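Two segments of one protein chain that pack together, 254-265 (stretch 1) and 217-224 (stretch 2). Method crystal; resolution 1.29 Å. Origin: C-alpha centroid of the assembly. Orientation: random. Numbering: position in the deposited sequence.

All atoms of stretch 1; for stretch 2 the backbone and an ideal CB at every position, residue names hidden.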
# COMPACT_ATOMS: atom_id res chain seq x y z
N TRP A 254 -4.60 -0.97 -7.91
CA TRP A 254 -3.66 -2.02 -8.26
C TRP A 254 -3.69 -2.09 -9.79
O TRP A 254 -4.62 -2.62 -10.35
CB TRP A 254 -4.11 -3.37 -7.66
CG TRP A 254 -3.08 -4.45 -8.02
CD1 TRP A 254 -3.14 -5.34 -9.03
CD2 TRP A 254 -1.85 -4.66 -7.35
NE1 TRP A 254 -1.99 -6.11 -9.02
CE2 TRP A 254 -1.18 -5.70 -8.01
CE3 TRP A 254 -1.26 -4.09 -6.24
CZ2 TRP A 254 0.08 -6.16 -7.58
CZ3 TRP A 254 -0.04 -4.51 -5.85
CH2 TRP A 254 0.61 -5.56 -6.50
N ASP A 255 -2.74 -1.49 -10.50
CA ASP A 255 -1.52 -0.86 -10.01
C ASP A 255 -1.07 0.13 -11.14
O ASP A 255 -1.67 0.20 -12.15
CB ASP A 255 -0.38 -1.87 -9.76
CG ASP A 255 -0.10 -2.76 -10.97
OD1 ASP A 255 -0.36 -2.41 -12.08
OD2 ASP A 255 0.35 -3.85 -10.72
N SER A 256 -0.02 0.87 -10.88
CA SER A 256 0.42 1.94 -11.80
C SER A 256 0.63 1.45 -13.24
O SER A 256 0.19 2.08 -14.18
CB SER A 256 1.69 2.59 -11.26
OG SER A 256 2.14 3.66 -12.09
N TYR A 257 1.24 0.28 -13.36
CA TYR A 257 1.46 -0.32 -14.66
C TYR A 257 0.16 -0.39 -15.45
O TYR A 257 0.09 0.06 -16.59
CB TYR A 257 2.07 -1.70 -14.46
CG TYR A 257 2.30 -2.52 -15.70
CD1 TYR A 257 3.14 -2.08 -16.72
CD2 TYR A 257 1.74 -3.79 -15.82
CE1 TYR A 257 3.38 -2.86 -17.84
CE2 TYR A 257 1.97 -4.58 -16.93
CZ TYR A 257 2.79 -4.11 -17.93
OH TYR A 257 3.01 -4.91 -19.03
N TRP A 258 -0.88 -0.95 -14.83
CA TRP A 258 -2.17 -1.09 -15.49
C TRP A 258 -2.95 0.20 -15.62
O TRP A 258 -3.66 0.41 -16.61
CB TRP A 258 -3.00 -2.19 -14.84
CG TRP A 258 -2.47 -3.55 -15.19
CD1 TRP A 258 -1.79 -4.40 -14.37
CD2 TRP A 258 -2.55 -4.19 -16.46
NE1 TRP A 258 -1.45 -5.55 -15.06
CE2 TRP A 258 -1.90 -5.44 -16.34
CE3 TRP A 258 -3.09 -3.82 -17.70
CZ2 TRP A 258 -1.79 -6.33 -17.41
CZ3 TRP A 258 -2.98 -4.71 -18.77
CH2 TRP A 258 -2.33 -5.95 -18.61
N ASP A 259 -2.84 1.09 -14.63
CA ASP A 259 -3.49 2.40 -14.68
C ASP A 259 -2.96 3.24 -15.84
O ASP A 259 -3.70 4.02 -16.44
CB ASP A 259 -3.29 3.12 -13.34
CG ASP A 259 -4.27 4.26 -13.14
OD1 ASP A 259 -5.38 4.25 -13.70
OD2 ASP A 259 -3.92 5.17 -12.37
N THR A 260 -1.68 3.08 -16.16
CA THR A 260 -1.09 3.76 -17.32
C THR A 260 -1.81 3.35 -18.61
O THR A 260 -2.10 4.21 -19.44
CB THR A 260 0.41 3.45 -17.43
OG1 THR A 260 1.09 3.86 -16.24
CG2 THR A 260 1.05 4.15 -18.63
N VAL A 261 -2.09 2.06 -18.74
CA VAL A 261 -2.80 1.46 -19.88
C VAL A 261 -4.27 1.90 -19.93
O VAL A 261 -4.77 2.36 -20.96
CB VAL A 261 -2.75 -0.11 -19.80
CG1 VAL A 261 -3.60 -0.77 -20.89
CG2 VAL A 261 -1.32 -0.63 -19.83
N SER A 262 -4.95 1.77 -18.80
CA SER A 262 -6.40 1.90 -18.76
C SER A 262 -6.90 3.32 -18.57
O SER A 262 -8.05 3.61 -18.89
CB SER A 262 -6.94 1.06 -17.62
OG SER A 262 -6.62 1.67 -16.38
N GLN A 263 -6.08 4.20 -18.06
CA GLN A 263 -6.45 5.54 -17.63
C GLN A 263 -7.60 5.59 -16.63
O GLN A 263 -8.34 6.51 -16.60
CB GLN A 263 -6.71 6.45 -18.86
CG GLN A 263 -5.47 6.61 -19.68
CD GLN A 263 -5.60 7.73 -20.68
OE1 GLN A 263 -5.87 8.85 -20.37
NE2 GLN A 263 -5.38 7.40 -21.87
N PHE A 264 -7.69 4.54 -15.80
CA PHE A 264 -8.71 4.42 -14.76
C PHE A 264 -8.74 5.65 -13.86
O PHE A 264 -9.81 6.25 -13.65
CB PHE A 264 -8.46 3.16 -13.94
CG PHE A 264 -9.61 2.74 -13.06
CD1 PHE A 264 -10.43 1.69 -13.43
CD2 PHE A 264 -9.83 3.37 -11.83
CE1 PHE A 264 -11.47 1.28 -12.61
CE2 PHE A 264 -10.88 2.96 -11.01
CZ PHE A 264 -11.69 1.92 -11.41
N SER A 265 -7.59 6.04 -13.32
CA SER A 265 -7.56 7.20 -12.43
C SER A 265 -7.91 8.51 -13.15
O SER A 265 -8.57 9.36 -12.58
CB SER A 265 -6.23 7.34 -11.68
OG SER A 265 -5.16 7.48 -12.58
N UNK A 217 -9.10 -1.09 -5.68
CA UNK A 217 -9.68 -1.65 -6.89
C UNK A 217 -8.61 -1.97 -7.93
O UNK A 217 -7.58 -1.30 -7.97
CB UNK A 217 -10.71 -0.68 -7.48
N UNK A 218 -8.86 -2.96 -8.81
CA UNK A 218 -7.96 -3.18 -9.94
C UNK A 218 -8.12 -2.08 -10.98
O UNK A 218 -9.23 -1.61 -11.23
CB UNK A 218 -8.22 -4.55 -10.57
N UNK A 219 -7.01 -1.68 -11.60
CA UNK A 219 -7.03 -0.59 -12.57
C UNK A 219 -7.45 -1.04 -13.98
O UNK A 219 -7.71 -0.20 -14.84
CB UNK A 219 -5.65 0.06 -12.63
N UNK A 220 -7.51 -2.35 -14.20
CA UNK A 220 -7.79 -2.93 -15.51
C UNK A 220 -8.27 -4.35 -15.26
O UNK A 220 -7.86 -4.96 -14.28
CB UNK A 220 -6.56 -2.90 -16.43
N UNK A 221 -9.13 -4.90 -16.15
CA UNK A 221 -9.57 -6.30 -15.98
C UNK A 221 -8.44 -7.33 -15.85
O UNK A 221 -8.60 -8.34 -15.15
CB UNK A 221 -10.45 -6.69 -17.17
N UNK A 222 -7.31 -7.09 -16.52
CA UNK A 222 -6.18 -8.00 -16.49
C UNK A 222 -5.34 -7.87 -15.22
O UNK A 222 -4.47 -8.69 -14.98
CB UNK A 222 -5.30 -7.76 -17.72
N UNK A 223 -5.57 -6.82 -14.43
CA UNK A 223 -4.73 -6.52 -13.27
C UNK A 223 -5.01 -7.42 -12.07
O UNK A 223 -4.18 -7.51 -11.16
CB UNK A 223 -4.92 -5.06 -12.86
N UNK A 224 -6.17 -8.06 -12.06
CA UNK A 224 -6.57 -8.96 -10.98
C UNK A 224 -7.36 -10.12 -11.57
O UNK A 224 -7.90 -10.01 -12.67
CB UNK A 224 -7.39 -8.22 -9.92

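Position 217 is extended (phi/psi -131/152), and its carbonyl O takes a hydrogen bond from Trp 254 N at 3.0 Å, so the backbone does the work whatever the side chain. The ideal CB points sideways, 4.8 Å from Phe 264 CZ, with nothing polar to answer; a beta-branched or aromatic residue would suit. The deposited residue is Phe 217, whose ring leads away from stretch 1 after its CB has passed the ring of Phe 264.

At position 218 the strand continues, paired in parallel with Trp 254 (CA to CA 4.8 Å), and the CB lies on the same face of the sheet as the Trp 254 side chain. Phi is -72°, a value proline accepts, and the amide makes no bond to stretch 1; valine, threonine or proline would all fit. It is Pro 218. Its CA comes within 3.4 Å of Trp 254 O in a CA-H...O contact, and its carbonyl O sits over one face of the Phe 264 ring, 3.9 Å from CE1.

Position 219 is the tightest. The backbone N donates to Trp 254 O at 2.9 Å, the second rung of the bridge, and the carbonyl O accepts from Ser 262 OG at 2.7 Å. Between these bonds the ideal CB points toward the helix and lies 3.6 Å from Asp 259 N, 3.7 Å from Trp 254 O and 3.9 Å from Asp 255 N. With backbone this close, a small residue is called for: alanine, glycine or perhaps serine. Ala 219 fills the place, its methyl also meeting Trp 258 CB at 4.2 Å and Phe 264 CB at 4.3 Å.

Position 220 points toward the helix, its ideal CB 3.8 Å from Trp 258 CE3 and 4.2 Å from Ser 262 CB. A flat or long side chain could lie along this surface: an aromatic, methionine or arginine. The choice is His 220, with chi1 t. One face of its ring receives Trp 258 CE3, 3.6 Å from His 220 CG, while CD2 approaches Ser 262 CB at 3.9 Å. The rings are oblique, their planes at 32°. His 220 ND1 turns back to accept from the backbone N of position 222 at 3.0 Å, fastening the turn.

Position 221 points away, with nothing of stretch 1 within 5.5 Å of its ideal CB. Its phi of -54° admits proline, though many residues would serve; it is Pro 221.

Position 222 sets its CB over the Trp 258 ring, 3.6 Å from CH2. A residue with a methylene at CB would suit, polar-tipped ones such as aspartate, asparagine or glutamate included. Asp 222 makes a CH-pi contact through CB, 3.9 Å from the centroid of the six-membered ring.

Position 223 brings its ideal CB to 3.5 Å from both Trp 254 O and Trp 258 CD1, again favouring a small residue. Ala 223 lays its methyl over the same face of Trp 258 as CB of Asp 222, and its carbonyl O meets the edge of the Trp 254 ring, 3.2 Å from CD1.

Position 224 points sideways, making few demands; Ala 224 ends the stretch.

Stretch 2 217-224: FPAHPDAA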
# COMPACT_ATOMS: atom_id res chain seq x y z
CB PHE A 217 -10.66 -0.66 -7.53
CG PHE A 217 -11.92 -0.46 -6.76
CD1 PHE A 217 -12.14 0.71 -6.06
CD2 PHE A 217 -12.89 -1.45 -6.73
CE1 PHE A 217 -13.32 0.89 -5.33
CE2 PHE A 217 -14.08 -1.27 -6.01
CZ PHE A 217 -14.29 -0.10 -5.31
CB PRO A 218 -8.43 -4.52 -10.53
CG PRO A 218 -9.40 -5.09 -9.55
CD PRO A 218 -9.95 -3.95 -8.76
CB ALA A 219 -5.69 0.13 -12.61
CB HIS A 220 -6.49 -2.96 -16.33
CG HIS A 220 -6.67 -3.36 -17.77
ND1 HIS A 220 -6.80 -4.67 -18.16
CD2 HIS A 220 -6.69 -2.62 -18.90
CE1 HIS A 220 -6.91 -4.73 -19.48
NE2 HIS A 220 -6.84 -3.49 -19.95
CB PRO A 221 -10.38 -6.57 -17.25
CG PRO A 221 -10.89 -5.26 -17.68
CD PRO A 221 -9.90 -4.22 -17.21
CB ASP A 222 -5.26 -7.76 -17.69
CG ASP A 222 -5.75 -8.43 -18.98
OD1 ASP A 222 -6.34 -9.54 -18.92
OD2 ASP A 222 -5.47 -7.87 -20.06
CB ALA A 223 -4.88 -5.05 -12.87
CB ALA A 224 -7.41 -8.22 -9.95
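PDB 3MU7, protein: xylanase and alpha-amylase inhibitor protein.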